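Local coordinates for EGF family domain-containing protein (Toxoplasma gondii, PDB 4Z80), which binds a rhoptry neck protein 2-like peptide and probably serves in host-cell invasion at the moving junction, at residues A[377-382]-A[450-455]. Sequence-based numbering, arbitrary orientation. Where two conformers were deposited one is given.
Sequences TAEQCG and SAVDPS
The P454 ring rests its CB and CG on the methyl of A378, P454 CB lying 3.9 Å from A378 CB, and M444 of strand 443-447 touches P454 too. The D453 carboxylate closes an Asx turn: its OD1 takes S455 N (2.9 Å) and S455 OG, both from above the carboxylate plane, which ties the turn to the 3-10 segment. The E379 carboxylate, ending an extended chain, is bonded at OE2 by A324 N.

V452 CG1 stands anti to the carbonyl carbon (chi1 -57°). G382 has no side chain, so this methyl comes straight onto its backbone, 3.5 Å from G382 C. The other methyl, CG2, lies 3.9 Å from E379 CG, the two side chains crossing obliquely. E379 CA also directs a C-H at V452 O (3.5 Å, 148° at H); no conventional hydrogen bond spans the segments.

T377 is the N-cap of helix 378-387, in a capping box: Q380 N to T377 OG1 (3.1 Å) and T377 N to Q380 OE1 (3.0 Å). Consistent with a PAN-type domain, this first turn packs between the loop following strand 443-447 and the antiparallel sheet, where A378 meets F408 and F446 and C381 is disulfide-bonded to C427 of strand 424-430.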
loop_
_atom_site.group_PDB
_atom_site.type_symbol
_atom_site.label_atom_id
_atom_site.label_comp_id
_atom_site.label_asym_id
_atom_site.label_seq_id
_atom_site.Cartn_x
_atom_site.Cartn_y
_atom_site.Cartn_z
ATOM N N THR A 377 14.912 5.583 -23.316
ATOM C CA THR A 377 15.817 5.749 -22.186
ATOM C C THR A 377 15.653 4.562 -21.245
ATOM O O THR A 377 14.686 3.805 -21.345
ATOM C CB THR A 377 15.548 7.034 -21.396
ATOM O OG1 THR A 377 14.244 6.963 -20.810
ATOM C CG2 THR A 377 15.647 8.282 -22.286
ATOM N N ALA A 378 16.580 4.406 -20.307
ATOM C CA ALA A 378 16.487 3.303 -19.362
ATOM C C ALA A 378 15.263 3.475 -18.461
ATOM O O ALA A 378 14.574 2.509 -18.147
ATOM C CB ALA A 378 17.749 3.206 -18.532
ATOM N N GLU A 379 14.998 4.705 -18.045
ATOM C CA GLU A 379 13.807 4.989 -17.247
ATOM C C GLU A 379 12.538 4.590 -18.004
ATOM O O GLU A 379 11.639 3.973 -17.429
ATOM C CB GLU A 379 13.750 6.467 -16.865
ATOM C CG GLU A 379 12.528 6.836 -16.037
ATOM C CD GLU A 379 12.501 8.307 -15.671
ATOM O OE1 GLU A 379 13.409 9.048 -16.111
ATOM O OE2 GLU A 379 11.581 8.729 -14.943
ATOM N N GLN A 380 12.461 4.951 -19.282
ATOM C CA GLN A 380 11.321 4.556 -20.119
ATOM C C GLN A 380 11.171 3.041 -20.208
ATOM O O GLN A 380 10.055 2.520 -20.215
ATOM C CB GLN A 380 11.453 5.145 -21.524
ATOM C CG GLN A 380 11.177 6.634 -21.573
ATOM C CD GLN A 380 11.377 7.215 -22.956
ATOM O OE1 GLN A 380 12.126 6.672 -23.765
ATOM N NE2 GLN A 380 10.696 8.314 -23.239
ATOM N N CYS A 381 12.290 2.331 -20.297
ATOM C CA CYS A 381 12.280 0.876 -20.296
ATOM C C CYS A 381 11.607 0.326 -19.044
ATOM O O CYS A 381 10.723 -0.527 -19.122
ATOM C CB CYS A 381 13.712 0.356 -20.393
ATOM S SG CYS A 381 13.883 -1.407 -20.573
ATOM N N GLY A 382 12.014 0.824 -17.882
ATOM C CA GLY A 382 11.420 0.373 -16.642
ATOM C C GLY A 382 9.953 0.756 -16.523
ATOM O O GLY A 382 9.141 -0.021 -16.018
ATOM N N SER A 450 10.550 -3.264 -9.795
ATOM C CA SER A 450 11.719 -2.406 -9.534
ATOM C C SER A 450 11.384 -0.923 -9.632
ATOM O O SER A 450 10.498 -0.522 -10.393
ATOM C CB SER A 450 12.846 -2.690 -10.537
ATOM O OG SER A 450 13.158 -4.061 -10.646
ATOM N N ALA A 451 12.115 -0.095 -8.891
ATOM C CA ALA A 451 12.143 1.334 -9.188
ATOM C C ALA A 451 12.778 1.542 -10.574
ATOM O O ALA A 451 13.470 0.652 -11.087
ATOM C CB ALA A 451 12.899 2.097 -8.116
ATOM N N VAL A 452 12.548 2.708 -11.176
ATOM C CA VAL A 452 12.967 2.930 -12.564
ATOM C C VAL A 452 14.066 3.970 -12.756
ATOM O O VAL A 452 14.360 4.334 -13.882
ATOM C CB VAL A 452 11.762 3.336 -13.461
ATOM C CG1 VAL A 452 10.682 2.270 -13.403
ATOM C CG2 VAL A 452 11.188 4.693 -13.074
ATOM N N ASP A 453 14.691 4.430 -11.673
ATOM C CA ASP A 453 15.811 5.366 -11.780
ATOM C C ASP A 453 17.104 4.616 -12.098
ATOM O O ASP A 453 17.613 3.884 -11.260
ATOM C CB ASP A 453 15.966 6.154 -10.481
ATOM C CG ASP A 453 16.984 7.282 -10.589
ATOM O OD1 ASP A 453 17.680 7.395 -11.625
ATOM O OD2 ASP A 453 17.085 8.060 -9.620
ATOM N N PRO A 454 17.648 4.788 -13.313
ATOM C CA PRO A 454 18.878 4.049 -13.603
ATOM C C PRO A 454 20.062 4.502 -12.745
ATOM O O PRO A 454 21.017 3.738 -12.598
ATOM C CB PRO A 454 19.124 4.351 -15.089
ATOM C CG PRO A 454 18.401 5.610 -15.354
ATOM C CD PRO A 454 17.198 5.595 -14.465
ATOM N N SER A 455 19.988 5.697 -12.167
ATOM C CA SER A 455 21.131 6.248 -11.441
ATOM C C SER A 455 21.317 5.611 -10.063
ATOM O O SER A 455 22.363 5.795 -9.433
ATOM C CB SER A 455 20.996 7.768 -11.295
ATOM O OG SER A 455 20.020 8.129 -10.332
#